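Local coordinates for RNase III inhibitor (Mycobacterium tuberculosis, PDB 5M3I), which is a small single-chain macro domain protein, an alpha/beta fold with a central mixed beta-sheet flanked by helices, at residues Ile41-Gln44 / Phe45-Tyr49; Glu51-Thr54 / Ala55-Lys58; Asp108-Arg111 / Val112-Leu116; Ser144-Gln147 / Gln148-Asp151. All coordinates share one frame; numbering follows the deposited sequence.

Interaction 1 of 4, residues Ile41-Gln44 / Phe45-Tyr49; sequences IALQ and FKRRY
Phe-45 answers Ile-41 one turn back in the last turns of helix 40-48, an alpha-helix lying against the central sheet of the macro domain. Its backbone N donates to Ile-41 O at 2.9 Å, and its ring lies alongside the isoleucine, both side chains pointing the same way. The CE2 corner of the ring meets Ile-41 CG1 at 3.8 Å; this branch stands anti to the backbone N (chi1 -161°), which lays it beside the ring. Both residues touch Leu-19, and Phe-45 reaches Leu-27 and Ile-84 on the sheet, a place suited to a large flat hydrocarbon. Lys-46 N makes the equivalent bond to Ala-42 O at 2.9 Å, but its extended chain leaves the helix, and it makes a cation-pi contact with Phe-53 of the next helix. Arg-47 N bonds to Leu-43 O at 3.1 Å on the exposed flank, where a long charged chain is at home. Arg-48 N continues the series on Gln-44 O, and Tyr-49 N ends it on Phe-45 O. At Tyr-49 the helical backbone angles end, and its buried ring offers one face to Arg-48 CG, 3.5 Å above the plane and displaced toward the rim.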
loop_
_atom_site.group_PDB
_atom_site.type_symbol
_atom_site.label_atom_id
_atom_site.label_comp_id
_atom_site.label_asym_id
_atom_site.label_seq_id
_atom_site.Cartn_x
_atom_site.Cartn_y
_atom_site.Cartn_z
ATOM N N ILE A 41 -0.973 5.675 -9.024
ATOM C CA ILE A 41 0.220 4.934 -8.605
ATOM C C ILE A 41 0.069 3.440 -8.920
ATOM O O ILE A 41 1.008 2.796 -9.304
ATOM C CB ILE A 41 0.571 5.231 -7.131
ATOM C CG1 ILE A 41 2.021 4.853 -6.863
ATOM C CG2 ILE A 41 -0.382 4.516 -6.180
ATOM C CD1 ILE A 41 2.575 5.473 -5.590
ATOM N N ALA A 42 -1.146 2.935 -8.858
ATOM C CA ALA A 42 -1.432 1.539 -9.241
ATOM C C ALA A 42 -1.040 1.230 -10.684
ATOM O O ALA A 42 -0.449 0.183 -10.961
ATOM C CB ALA A 42 -2.886 1.193 -8.998
ATOM N N LEU A 43 -1.297 2.167 -11.596
ATOM C CA LEU A 43 -0.839 1.986 -12.978
ATOM C C LEU A 43 0.671 1.820 -13.016
ATOM O O LEU A 43 1.180 0.950 -13.722
ATOM C CB LEU A 43 -1.266 3.141 -13.879
ATOM C CG LEU A 43 -0.860 3.051 -15.366
ATOM C CD1 LEU A 43 -1.388 1.779 -16.040
ATOM C CD2 LEU A 43 -1.369 4.290 -16.102
ATOM N N GLN A 44 1.398 2.664 -12.277
ATOM C CA GLN A 44 2.862 2.581 -12.266
ATOM C C GLN A 44 3.307 1.232 -11.711
ATOM O O GLN A 44 4.217 0.619 -12.229
ATOM C CB GLN A 44 3.467 3.743 -11.479
ATOM C CG GLN A 44 3.218 5.090 -12.184
ATOM C CD GLN A 44 3.766 5.128 -13.620
ATOM O OE1 GLN A 44 4.970 5.234 -13.822
ATOM N NE2 GLN A 44 2.893 5.037 -14.615
ATOM N N PHE A 45 2.632 0.747 -10.666
ATOM C CA PHE A 45 2.941 -0.596 -10.128
ATOM C C PHE A 45 2.681 -1.718 -11.146
ATOM O O PHE A 45 3.473 -2.659 -11.252
ATOM C CB PHE A 45 2.169 -0.893 -8.851
ATOM C CG PHE A 45 2.822 -0.377 -7.592
ATOM C CD1 PHE A 45 3.755 -1.162 -6.897
ATOM C CD2 PHE A 45 2.443 0.863 -7.024
ATOM C CE1 PHE A 45 4.305 -0.715 -5.712
ATOM C CE2 PHE A 45 3.016 1.307 -5.831
ATOM C CZ PHE A 45 3.946 0.515 -5.179
ATOM N N LYS A 46 1.604 -1.611 -11.906
ATOM C CA LYS A 46 1.318 -2.594 -12.955
ATOM C C LYS A 46 2.423 -2.642 -14.025
ATOM O O LYS A 46 2.826 -3.708 -14.481
ATOM C CB LYS A 46 -0.047 -2.303 -13.576
ATOM C CG LYS A 46 -0.496 -3.246 -14.678
ATOM C CD LYS A 46 -1.820 -2.771 -15.286
ATOM C CE LYS A 46 -2.198 -3.587 -16.513
ATOM N NZ LYS A 46 -3.453 -3.105 -17.169
ATOM N N ARG A 47 2.920 -1.485 -14.412
ATOM C CA ARG A 47 3.925 -1.394 -15.468
ATOM C C ARG A 47 5.278 -1.943 -15.000
ATOM O O ARG A 47 6.020 -2.522 -15.778
ATOM C CB ARG A 47 4.042 0.055 -15.990
ATOM C CG ARG A 47 2.711 0.597 -16.587
ATOM C CD ARG A 47 2.762 1.577 -17.823
ATOM N NE ARG A 47 4.106 2.140 -18.023
ATOM C CZ ARG A 47 5.023 1.734 -18.915
ATOM N NH1 ARG A 47 4.817 0.700 -19.737
ATOM N NH2 ARG A 47 6.194 2.376 -18.963
ATOM N N ARG A 48 5.585 -1.749 -13.740
ATOM C CA ARG A 48 6.850 -2.219 -13.189
ATOM C C ARG A 48 6.826 -3.696 -12.785
ATOM O O ARG A 48 7.833 -4.343 -12.891
ATOM C CB ARG A 48 7.213 -1.335 -11.987
ATOM C CG ARG A 48 8.529 -1.646 -11.320
ATOM C CD ARG A 48 9.735 -1.273 -12.178
ATOM N NE ARG A 48 10.911 -1.678 -11.425
ATOM C CZ ARG A 48 11.370 -2.929 -11.327
ATOM N NH1 ARG A 48 10.809 -3.949 -11.982
ATOM N NH2 ARG A 48 12.431 -3.162 -10.576
ATOM N N TYR A 49 5.679 -4.200 -12.301
ATOM C CA TYR A 49 5.556 -5.548 -11.773
ATOM C C TYR A 49 4.410 -6.300 -12.441
ATOM O O TYR A 49 3.426 -6.624 -11.813
ATOM C CB TYR A 49 5.345 -5.507 -10.265
ATOM C CG TYR A 49 6.463 -4.816 -9.517
ATOM C CD1 TYR A 49 7.722 -5.398 -9.385
ATOM C CD2 TYR A 49 6.264 -3.563 -8.945
ATOM C CE1 TYR A 49 8.743 -4.755 -8.708
ATOM C CE2 TYR A 49 7.281 -2.911 -8.260
ATOM C CZ TYR A 49 8.518 -3.519 -8.143
ATOM O OH TYR A 49 9.497 -2.849 -7.467
#

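Interaction 2 of 4, residues Glu51-Thr54 / Ala55-Lys58; sequences EMFT and AYEK
Phe-53 is met by two side chains from the following turn, Tyr-56 and Glu-57, each crossing it at a slant. The ring swings toward the later residues because CG stands opposite the backbone N (chi1 173°). Its CD1 corner approaches Tyr-56 CD2 at 3.9 Å. The tyrosine ring is itself turned so that Phe-53 O lies at its edge, close to its plane. On the same side of the phenylalanine ring plane as Tyr-56 CD2, Glu-57 CB sits over the face, 4.2 Å above the plane and displaced toward the rim, and the extended chain carries its carboxylate past the ring, with OE1 3.7 Å from Phe-53 CE2. The carboxylate plane is tilted 51° from that of the ring, and the group lies beyond the rim, on the same side as CB.

Backbone bonds fix these positions. Tyr-56 N gives an essentially straight bond to Met-52 O at 2.9 Å, and Glu-57 N reaches Phe-53 O at 2.7 Å. Tyrosine suits the buried flank because its hydroxyl bonds to Asn-32 O while the ring touches Met-37 and Phe-71; Met-52 packs on Met-37 and Val-73. Thr-54, on the exposed side, turns OG1 back to Pro-50 O, satisfying its hydroxyl within the helix. The pattern is that of an amphipathic alpha-helix, here 50-61, packed by its apolar flank on the edge strand 71-74 of the macro-domain sheet.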
loop_
_atom_site.group_PDB
_atom_site.type_symbol
_atom_site.label_atom_id
_atom_site.label_comp_id
_atom_site.label_asym_id
_atom_site.label_seq_id
_atom_site.Cartn_x
_atom_site.Cartn_y
_atom_site.Cartn_z
ATOM N N GLU A 51 3.870 -9.366 -13.332
ATOM C CA GLU A 51 3.540 -10.676 -12.728
ATOM C C GLU A 51 2.719 -10.493 -11.485
ATOM O O GLU A 51 1.742 -11.213 -11.271
ATOM C CB GLU A 51 4.817 -11.484 -12.428
ATOM C CG GLU A 51 5.566 -11.841 -13.709
ATOM C CD GLU A 51 6.635 -12.903 -13.522
ATOM O OE1 GLU A 51 7.732 -12.564 -13.026
ATOM O OE2 GLU A 51 6.384 -14.070 -13.904
ATOM N N MET A 52 3.109 -9.500 -10.691
ATOM C CA MET A 52 2.325 -9.052 -9.541
ATOM C C MET A 52 0.907 -8.724 -9.978
ATOM O O MET A 52 -0.060 -9.231 -9.381
ATOM C CB MET A 52 2.974 -7.837 -8.891
ATOM C CG MET A 52 2.248 -7.290 -7.675
ATOM S SD MET A 52 0.875 -6.184 -8.015
ATOM C CE MET A 52 1.767 -4.711 -8.521
ATOM N N PHE A 53 0.749 -7.933 -11.042
ATOM C CA PHE A 53 -0.618 -7.590 -11.507
ATOM C C PHE A 53 -1.435 -8.804 -11.893
ATOM O O PHE A 53 -2.640 -8.880 -11.591
ATOM C CB PHE A 53 -0.608 -6.592 -12.679
ATOM C CG PHE A 53 -1.961 -6.365 -13.283
ATOM C CD1 PHE A 53 -2.875 -5.529 -12.670
ATOM C CD2 PHE A 53 -2.340 -7.019 -14.463
ATOM C CE1 PHE A 53 -4.130 -5.321 -13.214
ATOM C CE2 PHE A 53 -3.605 -6.815 -15.022
ATOM C CZ PHE A 53 -4.506 -5.957 -14.392
ATOM N N THR A 54 -0.800 -9.714 -12.630
ATOM C CA THR A 54 -1.461 -10.932 -13.094
ATOM C C THR A 54 -1.951 -11.704 -11.890
ATOM O O THR A 54 -3.054 -12.240 -11.929
ATOM C CB THR A 54 -0.511 -11.833 -13.915
ATOM O OG1 THR A 54 0.041 -11.085 -15.010
ATOM C CG2 THR A 54 -1.238 -13.072 -14.464
ATOM N N ALA A 55 -1.144 -11.762 -10.826
ATOM C CA ALA A 55 -1.555 -12.483 -9.615
ATOM C C ALA A 55 -2.730 -11.788 -8.926
ATOM O O ALA A 55 -3.733 -12.433 -8.603
ATOM C CB ALA A 55 -0.388 -12.641 -8.669
ATOM N N TYR A 56 -2.610 -10.467 -8.749
ATOM C CA TYR A 56 -3.699 -9.581 -8.243
ATOM C C TYR A 56 -5.008 -9.698 -9.021
ATOM O O TYR A 56 -6.086 -9.750 -8.438
ATOM C CB TYR A 56 -3.222 -8.119 -8.269
ATOM C CG TYR A 56 -4.311 -7.094 -8.237
ATOM C CD1 TYR A 56 -4.898 -6.708 -7.045
ATOM C CD2 TYR A 56 -4.782 -6.509 -9.412
ATOM C CE1 TYR A 56 -5.921 -5.768 -7.008
ATOM C CE2 TYR A 56 -5.801 -5.572 -9.377
ATOM C CZ TYR A 56 -6.374 -5.223 -8.183
ATOM O OH TYR A 56 -7.391 -4.285 -8.144
ATOM N N GLU A 57 -4.913 -9.729 -10.341
ATOM C CA GLU A 57 -6.094 -9.856 -11.194
ATOM C C GLU A 57 -6.759 -11.195 -10.991
ATOM O O GLU A 57 -7.983 -11.263 -10.900
ATOM C CB GLU A 57 -5.726 -9.656 -12.671
ATOM C CG GLU A 57 -6.887 -9.742 -13.639
ATOM C CD GLU A 57 -6.474 -9.480 -15.079
ATOM O OE1 GLU A 57 -5.429 -10.054 -15.515
ATOM O OE2 GLU A 57 -7.181 -8.695 -15.770
ATOM N N LYS A 58 -5.975 -12.268 -10.910
ATOM C CA LYS A 58 -6.563 -13.593 -10.635
ATOM C C LYS A 58 -7.282 -13.614 -9.296
ATOM O O LYS A 58 -8.410 -14.079 -9.195
ATOM C CB LYS A 58 -5.518 -14.704 -10.632
ATOM C CG LYS A 58 -5.062 -15.135 -12.011
ATOM C CD LYS A 58 -4.690 -16.615 -12.045
ATOM C CE LYS A 58 -3.618 -16.980 -11.015
ATOM N NZ LYS A 58 -3.465 -18.453 -10.903
#

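Interaction 3 of 4, residues Asp108-Arg111 / Val112-Leu116; sequences DLIR and VIREL
Leu-109 CG meets Ile-113 CD1 at 3.8 Å, one turn apart on helix 99-115, and both residues touch Phe-146. Val-112 turns CG2 over one face of the Arg-111 guanidinium, 3.6 Å from NH2, while packing on Val-72. Hydrocarbon also covers charge at Arg-114, where Ile-110 CG2 lies 3.5 Å above the guanidinium plane, toward its rim; the polar end of this arginine is held elsewhere, NH2 bonding to Gln-148 O. The apolar contacts belong to the inward side of this macro-domain helix, where branched residues fill the space between it, helix 135-147 and the sheet.

Charged contacts gather round Arg-111. The NE side of the guanidinium grips Asp-108 side-on with two nitrogens, both directed to one oxygen: NE lies 2.6 Å from Asp-108 OD1 and NH2 lies 2.8 Å from the same OD1. That oxygen sits in the guanidinium plane. A bend at chi3 (66°) turns the arginine back along the helix to make this grip. Asp-108 OD2 bonds to Met-70 N, so the acid has a partner for each oxygen. A salt bridge from Arg-111 NH1 to Glu-115 OE1 would extend the network to a third residue, but these two atoms are modelled too close together, so this leg is doubtful in detail.

Among the backbone bonds, Glu-115 N to Arg-111 O is nearly straight at 171°.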
loop_
_atom_site.group_PDB
_atom_site.type_symbol
_atom_site.label_atom_id
_atom_site.label_comp_id
_atom_site.label_asym_id
_atom_site.label_seq_id
_atom_site.Cartn_x
_atom_site.Cartn_y
_atom_site.Cartn_z
ATOM N N ASP A 108 -4.341 -4.793 9.167
ATOM C CA ASP A 108 -3.700 -5.916 8.522
ATOM C C ASP A 108 -2.325 -5.542 7.989
ATOM O O ASP A 108 -1.455 -6.412 7.866
ATOM C CB ASP A 108 -4.557 -6.497 7.436
ATOM C CG ASP A 108 -4.143 -7.895 7.057
ATOM O OD1 ASP A 108 -4.140 -8.779 7.932
ATOM O OD2 ASP A 108 -3.867 -8.167 5.872
ATOM N N LEU A 109 -2.123 -4.284 7.622
ATOM C CA LEU A 109 -0.804 -3.860 7.189
ATOM C C LEU A 109 0.222 -4.078 8.320
ATOM O O LEU A 109 1.321 -4.547 8.040
ATOM C CB LEU A 109 -0.775 -2.390 6.785
ATOM C CG LEU A 109 0.607 -1.856 6.357
ATOM C CD1 LEU A 109 1.160 -2.586 5.138
ATOM C CD2 LEU A 109 0.512 -0.359 6.059
ATOM N N ILE A 110 -0.138 -3.717 9.554
ATOM C CA ILE A 110 0.743 -3.902 10.681
ATOM C C ILE A 110 1.016 -5.391 10.883
ATOM O O ILE A 110 2.150 -5.800 11.100
ATOM C CB ILE A 110 0.096 -3.359 11.960
ATOM C CG1 ILE A 110 0.080 -1.828 11.932
ATOM C CG2 ILE A 110 0.797 -3.868 13.203
ATOM C CD1 ILE A 110 -0.837 -1.248 12.993
ATOM N N ARG A 111 -0.035 -6.182 10.844
ATOM C CA ARG A 111 0.087 -7.613 11.024
ATOM C C ARG A 111 1.036 -8.212 9.978
ATOM O O ARG A 111 1.861 -9.010 10.284
ATOM C CB ARG A 111 -1.288 -8.277 10.922
ATOM C CG ARG A 111 -1.262 -9.774 11.223
ATOM C CD ARG A 111 -2.585 -10.469 10.915
ATOM N NE ARG A 111 -2.876 -10.459 9.475
ATOM C CZ ARG A 111 -2.256 -11.191 8.536
ATOM N NH1 ARG A 111 -1.286 -12.037 8.848
ATOM N NH2 ARG A 111 -2.620 -11.070 7.264
ATOM N N VAL A 112 0.924 -7.781 8.739
ATOM C CA VAL A 112 1.732 -8.340 7.677
ATOM C C VAL A 112 3.221 -7.961 7.830
ATOM O O VAL A 112 4.116 -8.751 7.499
ATOM C CB VAL A 112 1.134 -7.912 6.315
ATOM C CG1 VAL A 112 2.110 -8.051 5.166
ATOM C CG2 VAL A 112 -0.134 -8.709 6.051
ATOM N N ILE A 113 3.478 -6.720 8.234
ATOM C CA ILE A 113 4.840 -6.257 8.417
ATOM C C ILE A 113 5.505 -7.078 9.516
ATOM O O ILE A 113 6.683 -7.377 9.409
ATOM C CB ILE A 113 4.891 -4.723 8.677
ATOM C CG1 ILE A 113 4.647 -3.972 7.357
ATOM C CG2 ILE A 113 6.229 -4.296 9.265
ATOM C CD1 ILE A 113 4.200 -2.548 7.507
ATOM N N ARG A 114 4.763 -7.369 10.579
ATOM C CA ARG A 114 5.280 -8.187 11.698
ATOM C C ARG A 114 5.559 -9.599 11.245
ATOM O O ARG A 114 6.666 -10.100 11.405
ATOM C CB ARG A 114 4.300 -8.239 12.824
ATOM C CG ARG A 114 4.343 -7.005 13.690
ATOM C CD ARG A 114 3.216 -7.005 14.714
ATOM N NE ARG A 114 3.303 -5.796 15.527
ATOM C CZ ARG A 114 2.295 -5.251 16.208
ATOM N NH1 ARG A 114 1.052 -5.775 16.175
ATOM N NH2 ARG A 114 2.528 -4.141 16.911
ATOM N N GLU A 115 4.542 -10.206 10.646
ATOM C CA GLU A 115 4.648 -11.572 10.170
ATOM C C GLU A 115 5.759 -11.821 9.173
ATOM O O GLU A 115 6.433 -12.830 9.273
ATOM C CB GLU A 115 3.308 -12.103 9.661
ATOM C CG GLU A 115 2.461 -12.459 10.866
ATOM C CD GLU A 115 1.100 -12.967 10.512
ATOM O OE1 GLU A 115 0.810 -13.113 9.295
ATOM O OE2 GLU A 115 0.297 -13.206 11.447
ATOM N N LEU A 116 6.006 -10.884 8.278
ATOM C CA LEU A 116 7.089 -11.029 7.302
ATOM C C LEU A 116 8.426 -10.413 7.750
ATOM O O LEU A 116 9.429 -10.466 7.017
ATOM C CB LEU A 116 6.650 -10.446 5.981
ATOM C CG LEU A 116 5.456 -11.169 5.359
ATOM C CD1 LEU A 116 5.016 -10.456 4.102
ATOM C CD2 LEU A 116 5.807 -12.615 5.030
#

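Interaction 4 of 4, residues Ser144-Gln147 / Gln148-Asp151; sequences SAFQ and QLPD
As helix 135-147 runs out, the backbone bonds shorten to a three-residue step: Gln-148 N donates to Ala-145 O at 3.1 Å and Leu-149 N to Phe-146 O at 2.9 Å, each donor standing well above the plane of the carbonyl it meets. The tighter winding, closer to a 3-10 turn than to an alpha-helix, gives way at Leu-149, whose phi and psi of -125° and 69° have left the helical range.

The three-residue step sets Leu-149 beside Phe-146. The two side chains cross at a slant, Leu-149 CD1 lying 4.0 Å from Phe-146 CD1 and 4.1 Å from Phe-146 CE1, so a single methyl meets the CD1-CE1 side of the ring. Phenylalanine suits this place because its ring reaches Val-121 and Val-123 of strand 120-123. This is the exit of the last helix of the macro domain fold, where the chain turns toward strand 153-156, next to the outermost strand 12-14.

Gln-148 behaves differently. Its CG stands anti to its own carbonyl carbon (chi1 -53°), which lays the CB-CG part beside the helix end, with CB 3.4 Å and CG 3.6 Å from Ala-145 O; the residue is exposed, though its side chain touches Ile-110. Ala-145, small and buried, lets Ile-110 come close. Pro-150, whose nitrogen has no hydrogen to give, cannot donate a further helical bond, and its CD rests 4.0 Å from Gln-147 O.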
loop_
_atom_site.group_PDB
_atom_site.type_symbol
_atom_site.label_atom_id
_atom_site.label_comp_id
_atom_site.label_asym_id
_atom_site.label_seq_id
_atom_site.Cartn_x
_atom_site.Cartn_y
_atom_site.Cartn_z
ATOM N N SER A 144 0.027 6.971 13.379
ATOM C CA SER A 144 -0.454 6.161 14.532
ATOM C C SER A 144 -0.159 4.706 14.344
ATOM O O SER A 144 0.371 4.067 15.235
ATOM C CB SER A 144 -1.981 6.337 14.698
ATOM O OG SER A 144 -2.223 7.571 15.300
ATOM N N ALA A 145 -0.456 4.200 13.163
ATOM C CA ALA A 145 -0.231 2.787 12.910
ATOM C C ALA A 145 1.260 2.404 13.042
ATOM O O ALA A 145 1.589 1.404 13.663
ATOM C CB ALA A 145 -0.779 2.397 11.549
ATOM N N PHE A 146 2.139 3.236 12.487
ATOM C CA PHE A 146 3.587 2.955 12.498
ATOM C C PHE A 146 4.262 3.211 13.826
ATOM O O PHE A 146 5.323 2.649 14.071
ATOM C CB PHE A 146 4.329 3.693 11.350
ATOM C CG PHE A 146 4.143 3.021 10.040
ATOM C CD1 PHE A 146 4.794 1.841 9.788
ATOM C CD2 PHE A 146 3.227 3.484 9.134
ATOM C CE1 PHE A 146 4.595 1.153 8.610
ATOM C CE2 PHE A 146 2.974 2.795 7.968
ATOM C CZ PHE A 146 3.660 1.617 7.703
ATOM N N GLN A 147 3.648 3.991 14.705
ATOM C CA GLN A 147 4.120 4.025 16.066
ATOM C C GLN A 147 3.980 2.676 16.808
ATOM O O GLN A 147 4.647 2.481 17.823
ATOM C CB GLN A 147 3.419 5.126 16.827
ATOM C CG GLN A 147 3.968 6.460 16.379
ATOM C CD GLN A 147 3.220 7.601 16.971
ATOM O OE1 GLN A 147 2.107 7.449 17.396
ATOM N NE2 GLN A 147 3.831 8.763 16.984
ATOM N N GLN A 148 3.128 1.769 16.319
ATOM C CA GLN A 148 3.091 0.412 16.843
ATOM C C GLN A 148 4.191 -0.490 16.276
ATOM O O GLN A 148 4.324 -1.621 16.705
ATOM C CB GLN A 148 1.745 -0.248 16.575
ATOM C CG GLN A 148 0.511 0.525 17.035
ATOM C CD GLN A 148 -0.738 -0.308 16.989
ATOM O OE1 GLN A 148 -0.829 -1.392 17.608
ATOM N NE2 GLN A 148 -1.744 0.218 16.318
ATOM N N LEU A 149 5.013 0.025 15.361
ATOM C CA LEU A 149 6.126 -0.731 14.819
ATOM C C LEU A 149 7.407 0.064 15.020
ATOM O O LEU A 149 8.007 0.524 14.054
ATOM C CB LEU A 149 5.888 -0.991 13.357
ATOM C CG LEU A 149 4.630 -1.799 13.017
ATOM C CD1 LEU A 149 4.353 -1.667 11.553
ATOM C CD2 LEU A 149 4.806 -3.247 13.407
ATOM N N PRO A 150 7.841 0.209 16.287
ATOM C CA PRO A 150 8.980 1.084 16.603
ATOM C C PRO A 150 10.321 0.674 15.986
ATOM O O PRO A 150 11.206 1.521 15.917
ATOM C CB PRO A 150 9.072 1.016 18.130
ATOM C CG PRO A 150 8.434 -0.285 18.502
ATOM C CD PRO A 150 7.341 -0.503 17.483
ATOM N N ASP A 151 10.474 -0.558 15.503
ATOM C CA ASP A 151 11.709 -0.958 14.786
ATOM C C ASP A 151 11.605 -0.965 13.246
ATOM O O ASP A 151 12.507 -1.477 12.559
ATOM C CB ASP A 151 12.164 -2.336 15.276
ATOM C CG ASP A 151 12.472 -2.347 16.767
ATOM O OD1 ASP A 151 13.210 -1.436 17.267
ATOM O OD2 ASP A 151 11.976 -3.278 17.450
#

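Interactions 1 and 2 lie on consecutive helices and touch where the Lys-46 chain packs on the Phe-53 ring; both are partly buried, with an apolar flank toward the sheet and a polar one outward. Interactions 3 and 4 form a second pair, on the helices 99-115 and 135-147, with centres about 22 and 27 Å from that of interaction 1. They meet where Arg-114 NH2 probably bonds Gln-148 O, beside packing of Ile-110. Interaction 3 is the most buried, yet it alone carries a salt-bridge network, reaching from buried Asp-108 to exposed Arg-111 and, less surely, Glu-115. Interaction 4 differs in backbone: three-residue steps at a helix end, against the alpha-helical bonds of the others.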